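Local coordinates for pollen-specific leucine-rich repeat extensin-like protein 1 (Arabidopsis thaliana, PDB 6TME), which probably binds small secreted peptides of the RALF family at the pollen tube cell wall through its leucine-rich repeat domain, with an extensin-like part serving as wall anchor, at residues N310-E321 with Q334-R345; F156-P164 with L180-D188. All coordinates share one frame; numbering follows the deposited sequence.

Contact 1: residues N310-E321 with Q334-R345; sequences NFTFSYNFFNGE and QFDDTSNCLQNR. With NAG (2-acetamido-2-deoxy-beta-D-glucopyranose), chain E; NAG (2-acetamido-2-deoxy-beta-D-glucopyranose), chain B; SO4 (sulfate ion), chain Q.
Phe-311 N donates to Gln-334 O (2.8 Å) and Phe-313 N to Asp-336 O, pairing strands 310-312 and 334-336 as parallel neighbours on the strand-bearing face of a leucine-rich repeat solenoid; 334-336 is the last strand of that row. Asn-310 ND2, hydrogen-bonded to Gln-286 OE1, carries an N-acetylglucosamine on the same face as Thr-312 and Asp-336. Asn-340, its CG anti to the carbonyl carbon (chi1 -88°), turns its amide between the segments as a rung of the asparagine ladder, as Asn-316, which also reaches Phe-289 O, does one coil earlier. Asn-340 ND2 gives Phe-313 O a nearly straight bond (3.0 Å, 175°), Asn-316 ND2 meets the same oxygen from the opposite face of the carbonyl, and Asn-340 OD1 accepts from Phe-318 N. Asp-336 O lies over one face of the Phe-313 ring, toward its rim, and Ser-339 CB over the Tyr-315 ring, 3.7 Å from its centroid. Cys-341 SG, disulfide-bonded to Cys-354, stands at the Phe-317 ring edge. Arg-345 grips Asp-337 side-on, NE to OD2 and NH2 to OD1, with a long salt bridge to Glu-321; Glu-321 OE2 and Asp-337 OD2 lie 2.7 Å apart, so one acid probably holds a proton.

Contact 2: residues F156-P164 with L180-D188; sequences FPTVALSWP and LPPEIFDKD
Phe-156 lays one face of its ring against Pro-181, whose CD stands 3.8 Å from the ring centroid in a CH-pi contact, offset toward the rim; Pro-181 CG comes as near as 3.4 Å to Phe-156 CD1. Two further side chains reach the ring obliquely: Leu-180 CD1 beside CD2, and Ile-184 CD1 at CZ (3.6 Å). With CG turned anti to the backbone N (chi1 -179°), the ring of Phe-156 is carried across to the neighbouring segment, and Pro-157 CD backs its other face. Leu-161 forms the next part of the apolar seam. It crosses Ile-184 at about a right angle, CD2 to CD1 at 3.6 Å, while its other methyl, CD1, rests on the aliphatic CG of Glu-183. The two loops, 24 residues apart in the chain, are consistent with equivalent positions in neighbouring coils of the leucine-rich repeat solenoid; each holds a 3-10 segment (158-162 and 182-185) on the side away from the parallel strand row. At the far end the seam turns polar. Lys-187, its chain bent at chi2 and chi3 (-81° and -71°), folds back over the end of 3-10 segment 158-162, where NZ is modelled 2.5 Å from Trp-163 O, a hydrogen bond whose length is doubtful, and makes a weak one to Leu-161 O (3.4 Å). Behind this first shell, Leu-169 of strand 168-170 touches Phe-156, Ala-160 and Ile-184 from the solenoid interior. The indole of Trp-163 packs on Ala-160 CA within its own turn and donates through NE1 to Leu-136 O of the preceding coil, while Ser-162 OG donates to Val-159 O at 2.8 Å, in the carbonyl plane.

Contact 2 comes first along the chain and closes before contact 1 opens; their centres lie 39 Å apart, with nearest atoms about 23 Å apart, on opposite sides of the chain's centre. Both join successive coils of the same leucine-rich repeat solenoid but at different places on it. Contact 1 includes the parallel strands 310-312 and 334-336 at the C-terminal end of the strand row and lies against helix 351-358 at that end. Contact 2 joins loops that follow strands 151-153 and 175-178, on the other side of the coils. The two are thus samples of the coil-to-coil packing on the strand side and on the loop side of one elongated domain.

Contact 1: residues N310-E321 with Q334-R345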
loop_
_atom_site.group_PDB
_atom_site.type_symbol
_atom_site.label_atom_id
_atom_site.label_comp_id
_atom_site.label_asym_id
_atom_site.label_seq_id
_atom_site.Cartn_x
_atom_site.Cartn_y
_atom_site.Cartn_z
ATOM N N ASN A 310 7.941 3.132 18.832
ATOM C CA ASN A 310 8.221 1.708 18.639
ATOM C C ASN A 310 9.393 1.626 17.668
ATOM O O ASN A 310 9.257 1.977 16.491
ATOM C CB ASN A 310 6.992 0.957 18.106
ATOM C CG ASN A 310 7.136 -0.554 18.206
ATOM O OD1 ASN A 310 7.964 -1.057 18.958
ATOM N ND2 ASN A 310 6.327 -1.283 17.453
ATOM N N PHE A 311 10.554 1.211 18.164
ATOM C CA PHE A 311 11.773 1.161 17.361
ATOM C C PHE A 311 12.359 -0.235 17.509
ATOM O O PHE A 311 12.893 -0.579 18.567
ATOM C CB PHE A 311 12.758 2.249 17.796
ATOM C CG PHE A 311 14.091 2.235 17.059
ATOM C CD1 PHE A 311 14.217 1.666 15.801
ATOM C CD2 PHE A 311 15.216 2.818 17.638
ATOM C CE1 PHE A 311 15.441 1.661 15.137
ATOM C CE2 PHE A 311 16.437 2.821 16.982
ATOM C CZ PHE A 311 16.553 2.240 15.733
ATOM N N THR A 312 12.244 -1.028 16.447
ATOM C CA THR A 312 12.640 -2.435 16.387
ATOM C C THR A 312 13.881 -2.541 15.507
ATOM O O THR A 312 13.830 -2.202 14.322
ATOM C CB THR A 312 11.502 -3.279 15.791
ATOM O OG1 THR A 312 10.320 -3.152 16.595
ATOM C CG2 THR A 312 11.894 -4.754 15.635
ATOM N N PHE A 313 14.996 -2.989 16.077
ATOM C CA PHE A 313 16.225 -3.131 15.304
ATOM C C PHE A 313 16.852 -4.498 15.548
ATOM O O PHE A 313 18.065 -4.679 15.409
ATOM C CB PHE A 313 17.213 -1.995 15.602
ATOM C CG PHE A 313 17.425 -1.714 17.081
ATOM C CD1 PHE A 313 16.477 -1.021 17.826
ATOM C CD2 PHE A 313 18.602 -2.107 17.706
ATOM C CE1 PHE A 313 16.683 -0.753 19.181
ATOM C CE2 PHE A 313 18.833 -1.835 19.054
ATOM C CZ PHE A 313 17.872 -1.163 19.798
ATOM N N SER A 314 16.016 -5.475 15.885
ATOM C CA SER A 314 16.470 -6.800 16.245
ATOM C C SER A 314 16.956 -7.560 15.005
ATOM O O SER A 314 16.683 -7.179 13.869
ATOM C CB SER A 314 15.330 -7.541 16.941
ATOM O OG SER A 314 14.319 -7.802 16.010
ATOM N N TYR A 315 17.672 -8.666 15.238
ATOM C CA TYR A 315 18.218 -9.504 14.165
ATOM C C TYR A 315 19.007 -8.672 13.160
ATOM O O TYR A 315 18.671 -8.590 11.969
ATOM C CB TYR A 315 17.117 -10.294 13.462
ATOM C CG TYR A 315 16.484 -11.234 14.409
ATOM C CD1 TYR A 315 17.037 -12.492 14.632
ATOM C CD2 TYR A 315 15.363 -10.860 15.141
ATOM C CE1 TYR A 315 16.476 -13.364 15.539
ATOM C CE2 TYR A 315 14.794 -11.732 16.053
ATOM C CZ TYR A 315 15.359 -12.977 16.246
ATOM O OH TYR A 315 14.803 -13.844 17.146
ATOM N N ASN A 316 20.072 -8.066 13.675
ATOM C CA ASN A 316 21.056 -7.336 12.874
ATOM C C ASN A 316 22.435 -7.650 13.451
ATOM O O ASN A 316 22.625 -8.648 14.161
ATOM C CB ASN A 316 20.704 -5.844 12.855
ATOM C CG ASN A 316 19.546 -5.551 11.900
ATOM O OD1 ASN A 316 19.697 -5.686 10.689
ATOM N ND2 ASN A 316 18.378 -5.203 12.445
ATOM N N PHE A 317 23.422 -6.810 13.159
ATOM C CA PHE A 317 24.735 -6.980 13.802
ATOM C C PHE A 317 25.199 -5.687 14.462
ATOM O O PHE A 317 26.367 -5.296 14.345
ATOM C CB PHE A 317 25.793 -7.450 12.809
ATOM C CG PHE A 317 25.439 -8.716 12.087
ATOM C CD1 PHE A 317 25.913 -9.930 12.528
ATOM C CD2 PHE A 317 24.643 -8.681 10.956
ATOM C CE1 PHE A 317 25.602 -11.093 11.871
ATOM C CE2 PHE A 317 24.332 -9.842 10.286
ATOM C CZ PHE A 317 24.817 -11.057 10.753
ATOM N N PHE A 318 24.302 -4.985 15.150
ATOM C CA PHE A 318 24.725 -3.818 15.910
ATOM C C PHE A 318 25.631 -4.261 17.064
ATOM O O PHE A 318 25.349 -5.249 17.758
ATOM C CB PHE A 318 23.502 -3.053 16.422
ATOM C CG PHE A 318 22.606 -2.501 15.318
ATOM C CD1 PHE A 318 23.030 -1.439 14.519
ATOM C CD2 PHE A 318 21.345 -3.035 15.088
ATOM C CE1 PHE A 318 22.207 -0.931 13.507
ATOM C CE2 PHE A 318 20.530 -2.540 14.077
ATOM C CZ PHE A 318 20.954 -1.482 13.291
ATOM N N ASN A 319 26.743 -3.554 17.246
ATOM C CA ASN A 319 27.677 -3.859 18.324
ATOM C C ASN A 319 27.702 -2.785 19.405
ATOM O O ASN A 319 28.490 -2.901 20.346
ATOM C CB ASN A 319 29.096 -4.099 17.774
ATOM C CG ASN A 319 29.710 -2.854 17.116
ATOM O OD1 ASN A 319 29.059 -1.823 16.940
ATOM N ND2 ASN A 319 30.979 -2.955 16.759
ATOM N N GLY A 320 26.857 -1.760 19.307
ATOM C CA GLY A 320 26.715 -0.779 20.366
ATOM C C GLY A 320 25.356 -0.117 20.304
ATOM O O GLY A 320 24.747 -0.006 19.232
ATOM N N GLU A 321 24.869 0.324 21.465
ATOM C CA GLU A 321 23.634 1.091 21.493
ATOM C C GLU A 321 23.694 2.103 22.621
ATOM O O GLU A 321 24.267 1.841 23.674
ATOM C CB GLU A 321 22.392 0.206 21.661
ATOM C CG GLU A 321 22.364 -0.646 22.918
ATOM C CD GLU A 321 21.105 -1.513 22.995
ATOM O OE1 GLU A 321 20.210 -1.350 22.138
ATOM O OE2 GLU A 321 21.007 -2.363 23.905
ATOM N N GLN A 334 9.043 1.924 23.050
ATOM C CA GLN A 334 9.274 0.498 22.942
ATOM C C GLN A 334 10.451 0.252 22.008
ATOM O O GLN A 334 10.483 0.768 20.886
ATOM C CB GLN A 334 8.025 -0.208 22.426
ATOM C CG GLN A 334 8.116 -1.716 22.442
ATOM C CD GLN A 334 8.272 -2.265 23.847
ATOM O OE1 GLN A 334 9.308 -2.839 24.195
ATOM N NE2 GLN A 334 7.242 -2.085 24.665
ATOM N N PHE A 335 11.417 -0.528 22.484
ATOM C CA PHE A 335 12.594 -0.905 21.724
ATOM C C PHE A 335 12.698 -2.420 21.670
ATOM O O PHE A 335 12.089 -3.136 22.466
ATOM C CB PHE A 335 13.867 -0.307 22.325
ATOM C CG PHE A 335 13.845 1.186 22.410
ATOM C CD1 PHE A 335 13.996 1.962 21.263
ATOM C CD2 PHE A 335 13.665 1.825 23.635
ATOM C CE1 PHE A 335 13.987 3.351 21.333
ATOM C CE2 PHE A 335 13.652 3.217 23.712
ATOM C CZ PHE A 335 13.808 3.985 22.552
ATOM N N ASP A 336 13.464 -2.905 20.703
ATOM C CA ASP A 336 13.684 -4.341 20.560
ATOM C C ASP A 336 15.062 -4.542 19.938
ATOM O O ASP A 336 15.305 -4.092 18.810
ATOM C CB ASP A 336 12.571 -4.950 19.715
ATOM C CG ASP A 336 12.675 -6.456 19.577
ATOM O OD1 ASP A 336 13.681 -7.042 20.019
ATOM O OD2 ASP A 336 11.738 -7.055 19.000
ATOM N N ASP A 337 15.973 -5.188 20.691
ATOM C CA ASP A 337 17.364 -5.335 20.265
ATOM C C ASP A 337 17.832 -6.788 20.282
ATOM O O ASP A 337 19.039 -7.045 20.282
ATOM C CB ASP A 337 18.299 -4.458 21.114
ATOM C CG ASP A 337 18.401 -4.907 22.600
ATOM O OD1 ASP A 337 17.725 -5.879 23.045
ATOM O OD2 ASP A 337 19.180 -4.246 23.334
ATOM N N THR A 338 16.895 -7.727 20.289
ATOM C CA THR A 338 17.187 -9.156 20.234
ATOM C C THR A 338 18.081 -9.522 19.050
ATOM O O THR A 338 17.896 -9.028 17.932
ATOM C CB THR A 338 15.859 -9.918 20.123
ATOM O OG1 THR A 338 15.010 -9.557 21.217
ATOM C CG2 THR A 338 16.059 -11.422 20.073
ATOM N N SER A 339 19.042 -10.419 19.306
ATOM C CA SER A 339 19.874 -11.001 18.267
ATOM C C SER A 339 20.664 -9.941 17.522
ATOM O O SER A 339 20.613 -9.839 16.291
ATOM C CB SER A 339 19.055 -11.836 17.289
ATOM O OG SER A 339 19.921 -12.610 16.477
ATOM N N ASN A 340 21.391 -9.141 18.281
ATOM C CA ASN A 340 22.406 -8.309 17.676
ATOM C C ASN A 340 23.767 -8.753 18.204
ATOM O O ASN A 340 23.942 -9.925 18.553
ATOM C CB ASN A 340 22.109 -6.844 17.978
ATOM C CG ASN A 340 21.187 -6.208 16.935
ATOM O OD1 ASN A 340 21.578 -5.989 15.793
ATOM N ND2 ASN A 340 19.950 -5.962 17.320
ATOM N N CYS A 341 24.728 -7.831 18.273
ATOM C CA CYS A 341 26.040 -8.140 18.825
ATOM C C CYS A 341 26.359 -7.229 19.996
ATOM O O CYS A 341 27.405 -6.578 20.002
ATOM C CB CYS A 341 27.106 -7.964 17.731
ATOM S SG CYS A 341 26.843 -9.015 16.309
ATOM N N LEU A 342 25.459 -7.122 20.961
ATOM C CA LEU A 342 25.620 -6.162 22.040
ATOM C C LEU A 342 26.076 -6.863 23.309
ATOM O O LEU A 342 25.458 -7.839 23.737
ATOM C CB LEU A 342 24.316 -5.417 22.306
ATOM C CG LEU A 342 23.674 -4.806 21.069
ATOM C CD1 LEU A 342 22.181 -4.610 21.326
ATOM C CD2 LEU A 342 24.360 -3.495 20.709
ATOM N N GLN A 343 27.145 -6.352 23.915
ATOM C CA GLN A 343 27.551 -6.843 25.226
ATOM C C GLN A 343 26.510 -6.467 26.273
ATOM O O GLN A 343 25.857 -5.428 26.187
ATOM C CB GLN A 343 28.918 -6.276 25.618
ATOM C CG GLN A 343 30.091 -6.771 24.767
ATOM C CD GLN A 343 30.633 -5.686 23.871
ATOM O OE1 GLN A 343 30.995 -4.610 24.344
ATOM N NE2 GLN A 343 30.655 -5.940 22.561
ATOM N N ASN A 344 26.340 -7.346 27.257
ATOM C CA ASN A 344 25.520 -7.064 28.435
ATOM C C ASN A 344 24.069 -6.793 28.058
ATOM O O ASN A 344 23.431 -5.859 28.548
ATOM C CB ASN A 344 26.092 -5.907 29.250
ATOM C CG ASN A 344 27.122 -6.369 30.237
ATOM O OD1 ASN A 344 27.346 -7.571 30.393
ATOM N ND2 ASN A 344 27.745 -5.423 30.933
ATOM N N ARG A 345 23.553 -7.628 27.171
ATOM C CA ARG A 345 22.160 -7.638 26.767
ATOM C C ARG A 345 21.783 -9.090 26.534
ATOM O O ARG A 345 22.640 -9.907 26.176
ATOM C CB ARG A 345 21.928 -6.807 25.491
ATOM C CG ARG A 345 22.143 -5.291 25.661
ATOM C CD ARG A 345 20.977 -4.669 26.425
ATOM N NE ARG A 345 19.700 -5.095 25.857
ATOM C CZ ARG A 345 18.610 -5.376 26.569
ATOM N NH1 ARG A 345 18.621 -5.276 27.899
ATOM N NH2 ARG A 345 17.504 -5.762 25.951
HETATM C C1 NAG E . 6.368 -2.736 17.445
HETATM C C2 NAG E . 4.982 -3.347 17.624
HETATM C C3 NAG E . 5.047 -4.864 17.456
HETATM C C4 NAG E . 5.621 -5.207 16.089
HETATM C C5 NAG E . 6.997 -4.566 15.919
HETATM C C6 NAG E . 7.513 -4.682 14.503
HETATM C C7 NAG E . 3.647 -1.905 19.109
HETATM C C8 NAG E . 3.128 -1.709 20.500
HETATM N N2 NAG E . 4.402 -2.995 18.913
HETATM O O3 NAG E . 3.735 -5.408 17.555
HETATM O O4 NAG E . 5.670 -6.617 15.885
HETATM O O5 NAG E . 6.924 -3.155 16.188
HETATM O O6 NAG E . 6.795 -3.813 13.633
HETATM O O7 NAG E . 3.405 -1.106 18.205
HETATM C C1 NAG B . 6.630 -10.174 14.704
HETATM C C2 NAG B . 7.002 -8.696 14.793
HETATM C C3 NAG B . 5.858 -7.902 15.428
HETATM C C4 NAG B . 4.540 -8.193 14.717
HETATM C C5 NAG B . 4.307 -9.695 14.563
HETATM C C6 NAG B . 3.125 -10.025 13.680
HETATM C C7 NAG B . 9.386 -8.119 14.986
HETATM C C8 NAG B . 10.563 -8.010 15.911
HETATM N N2 NAG B . 8.236 -8.517 15.546
HETATM O O1 NAG B . 7.660 -10.896 14.111
HETATM O O4 NAG B . 3.471 -7.658 15.485
HETATM O O5 NAG B . 5.445 -10.317 13.955
HETATM O O6 NAG B . 3.281 -11.299 13.068
HETATM O O7 NAG B . 9.474 -7.860 13.785
HETATM S S SO4 Q . 11.597 -10.665 19.692
HETATM O O1 SO4 Q . 11.816 -12.102 19.495
HETATM O O2 SO4 Q . 10.162 -10.390 19.729
HETATM O O3 SO4 Q . 12.179 -10.232 20.963
HETATM O O4 SO4 Q . 12.194 -9.926 18.581
HETATM O O HOH W 1 27.832 -3.398 22.845
#

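Contact 2: residues F156-P164 with L180-D188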
loop_
_atom_site.group_PDB
_atom_site.type_symbol
_atom_site.label_atom_id
_atom_site.label_comp_id
_atom_site.label_asym_id
_atom_site.label_seq_id
_atom_site.Cartn_x
_atom_site.Cartn_y
_atom_site.Cartn_z
ATOM N N PHE A 156 1.935 -6.144 -14.188
ATOM C CA PHE A 156 1.292 -5.012 -13.543
ATOM C C PHE A 156 0.127 -4.516 -14.403
ATOM O O PHE A 156 0.277 -4.398 -15.623
ATOM C CB PHE A 156 2.314 -3.897 -13.323
ATOM C CG PHE A 156 1.753 -2.686 -12.641
ATOM C CD1 PHE A 156 1.076 -1.716 -13.353
ATOM C CD2 PHE A 156 1.895 -2.525 -11.275
ATOM C CE1 PHE A 156 0.551 -0.593 -12.709
ATOM C CE2 PHE A 156 1.381 -1.417 -10.631
ATOM C CZ PHE A 156 0.698 -0.447 -11.353
ATOM N N PRO A 157 -1.062 -4.233 -13.806
ATOM C CA PRO A 157 -2.219 -3.795 -14.617
ATOM C C PRO A 157 -2.052 -2.387 -15.158
ATOM O O PRO A 157 -2.533 -1.420 -14.559
ATOM C CB PRO A 157 -3.391 -3.861 -13.631
ATOM C CG PRO A 157 -2.728 -3.606 -12.271
ATOM C CD PRO A 157 -1.389 -4.320 -12.367
ATOM N N THR A 158 -1.365 -2.261 -16.288
ATOM C CA THR A 158 -0.973 -0.945 -16.773
ATOM C C THR A 158 -2.155 -0.098 -17.254
ATOM O O THR A 158 -1.985 1.116 -17.427
ATOM C CB THR A 158 0.090 -1.103 -17.871
ATOM O OG1 THR A 158 -0.300 -2.110 -18.811
ATOM C CG2 THR A 158 1.424 -1.516 -17.246
ATOM N N VAL A 159 -3.342 -0.686 -17.450
ATOM C CA VAL A 159 -4.533 0.119 -17.730
ATOM C C VAL A 159 -4.731 1.192 -16.661
ATOM O O VAL A 159 -5.276 2.272 -16.941
ATOM C CB VAL A 159 -5.778 -0.790 -17.857
ATOM C CG1 VAL A 159 -6.086 -1.477 -16.532
ATOM C CG2 VAL A 159 -6.998 0.023 -18.337
ATOM N N ALA A 160 -4.257 0.937 -15.431
ATOM C CA ALA A 160 -4.362 1.941 -14.379
ATOM C C ALA A 160 -3.602 3.213 -14.729
ATOM O O ALA A 160 -3.962 4.293 -14.246
ATOM C CB ALA A 160 -3.857 1.377 -13.054
ATOM N N LEU A 161 -2.565 3.117 -15.575
ATOM C CA LEU A 161 -1.797 4.307 -15.933
ATOM C C LEU A 161 -2.587 5.246 -16.831
ATOM O O LEU A 161 -2.210 6.412 -16.979
ATOM C CB LEU A 161 -0.496 3.907 -16.620
ATOM C CG LEU A 161 0.461 3.045 -15.777
ATOM C CD1 LEU A 161 1.552 2.426 -16.644
ATOM C CD2 LEU A 161 1.068 3.856 -14.637
ATOM N N SER A 162 -3.672 4.771 -17.426
ATOM C CA SER A 162 -4.420 5.576 -18.375
ATOM C C SER A 162 -5.478 6.453 -17.716
ATOM O O SER A 162 -6.128 7.229 -18.414
ATOM C CB SER A 162 -5.085 4.668 -19.416
ATOM O OG SER A 162 -6.216 4.033 -18.853
ATOM N N TRP A 163 -5.659 6.369 -16.399
ATOM C CA TRP A 163 -6.759 7.070 -15.749
ATOM C C TRP A 163 -6.265 8.427 -15.272
ATOM O O TRP A 163 -5.409 8.477 -14.386
ATOM C CB TRP A 163 -7.297 6.257 -14.584
ATOM C CG TRP A 163 -7.981 4.997 -15.011
ATOM C CD1 TRP A 163 -8.751 4.828 -16.115
ATOM C CD2 TRP A 163 -7.946 3.722 -14.351
ATOM N NE1 TRP A 163 -9.215 3.537 -16.187
ATOM C CE2 TRP A 163 -8.738 2.834 -15.116
ATOM C CE3 TRP A 163 -7.335 3.248 -13.179
ATOM C CZ2 TRP A 163 -8.938 1.500 -14.754
ATOM C CZ3 TRP A 163 -7.522 1.920 -12.825
ATOM C CH2 TRP A 163 -8.324 1.061 -13.609
ATOM N N PRO A 164 -6.771 9.544 -15.817
ATOM C CA PRO A 164 -6.239 10.872 -15.433
ATOM C C PRO A 164 -6.676 11.370 -14.056
ATOM O O PRO A 164 -6.142 12.379 -13.586
ATOM C CB PRO A 164 -6.772 11.792 -16.530
ATOM C CG PRO A 164 -8.076 11.095 -17.006
ATOM C CD PRO A 164 -7.773 9.612 -16.894
ATOM N N LEU A 180 8.062 -3.444 -12.055
ATOM C CA LEU A 180 7.117 -2.384 -11.741
ATOM C C LEU A 180 7.264 -1.238 -12.739
ATOM O O LEU A 180 8.376 -0.746 -12.944
ATOM C CB LEU A 180 7.367 -1.883 -10.338
ATOM C CG LEU A 180 6.314 -1.076 -9.629
ATOM C CD1 LEU A 180 5.081 -1.937 -9.555
ATOM C CD2 LEU A 180 6.842 -0.709 -8.222
ATOM N N PRO A 181 6.187 -0.788 -13.376
ATOM C CA PRO A 181 6.296 0.336 -14.331
ATOM C C PRO A 181 6.732 1.599 -13.616
ATOM O O PRO A 181 5.986 2.131 -12.777
ATOM C CB PRO A 181 4.871 0.479 -14.895
ATOM C CG PRO A 181 4.155 -0.795 -14.509
ATOM C CD PRO A 181 4.809 -1.287 -13.249
ATOM N N PRO A 182 7.931 2.112 -13.909
ATOM C CA PRO A 182 8.390 3.318 -13.192
ATOM C C PRO A 182 7.425 4.480 -13.321
ATOM O O PRO A 182 7.277 5.270 -12.384
ATOM C CB PRO A 182 9.752 3.634 -13.838
ATOM C CG PRO A 182 10.194 2.340 -14.505
ATOM C CD PRO A 182 8.904 1.633 -14.909
ATOM N N GLU A 183 6.728 4.595 -14.445
ATOM C CA GLU A 183 5.832 5.730 -14.615
ATOM C C GLU A 183 4.692 5.752 -13.596
ATOM O O GLU A 183 4.032 6.787 -13.475
ATOM C CB GLU A 183 5.283 5.741 -16.050
ATOM C CG GLU A 183 4.601 4.455 -16.512
ATOM C CD GLU A 183 5.552 3.469 -17.199
ATOM O OE1 GLU A 183 6.763 3.484 -16.890
ATOM O OE2 GLU A 183 5.084 2.680 -18.055
ATOM N N ILE A 184 4.460 4.662 -12.845
ATOM C CA ILE A 184 3.393 4.654 -11.841
ATOM C C ILE A 184 3.589 5.768 -10.817
ATOM O O ILE A 184 2.610 6.324 -10.306
ATOM C CB ILE A 184 3.286 3.277 -11.144
ATOM C CG1 ILE A 184 2.012 3.190 -10.303
ATOM C CG2 ILE A 184 4.421 3.083 -10.165
ATOM C CD1 ILE A 184 0.739 3.168 -11.103
ATOM N N PHE A 185 4.839 6.127 -10.506
ATOM C CA PHE A 185 5.080 7.196 -9.543
ATOM C C PHE A 185 4.946 8.588 -10.153
ATOM O O PHE A 185 5.013 9.578 -9.409
ATOM C CB PHE A 185 6.453 6.991 -8.871
ATOM C CG PHE A 185 6.503 5.740 -8.044
ATOM C CD1 PHE A 185 5.735 5.633 -6.894
ATOM C CD2 PHE A 185 7.225 4.639 -8.463
ATOM C CE1 PHE A 185 5.717 4.465 -6.146
ATOM C CE2 PHE A 185 7.213 3.471 -7.722
ATOM C CZ PHE A 185 6.453 3.389 -6.557
ATOM N N ASP A 186 4.727 8.685 -11.475
ATOM C CA ASP A 186 4.418 9.964 -12.118
ATOM C C ASP A 186 2.944 10.345 -11.980
ATOM O O ASP A 186 2.621 11.535 -12.030
ATOM C CB ASP A 186 4.772 9.933 -13.611
ATOM C CG ASP A 186 6.220 9.557 -13.878
ATOM O OD1 ASP A 186 7.117 10.026 -13.144
ATOM O OD2 ASP A 186 6.454 8.774 -14.828
ATOM N N LYS A 187 2.036 9.373 -11.853
ATOM C CA LYS A 187 0.642 9.708 -11.563
ATOM C C LYS A 187 0.547 10.406 -10.208
ATOM O O LYS A 187 1.396 10.215 -9.330
ATOM C CB LYS A 187 -0.228 8.450 -11.549
ATOM C CG LYS A 187 -0.011 7.472 -12.695
ATOM C CD LYS A 187 -0.746 7.920 -13.933
ATOM C CE LYS A 187 -2.255 7.754 -13.788
ATOM N NZ LYS A 187 -2.958 8.720 -14.666
ATOM N N ASP A 188 -0.497 11.214 -10.017
ATOM C CA ASP A 188 -0.666 11.851 -8.706
ATOM C C ASP A 188 -1.523 10.981 -7.774
ATOM O O ASP A 188 -2.571 11.354 -7.280
ATOM C CB ASP A 188 -1.194 13.280 -8.856
ATOM C CG ASP A 188 -2.633 13.368 -9.370
ATOM O OD1 ASP A 188 -3.071 14.515 -9.616
ATOM O OD2 ASP A 188 -3.327 12.340 -9.539
#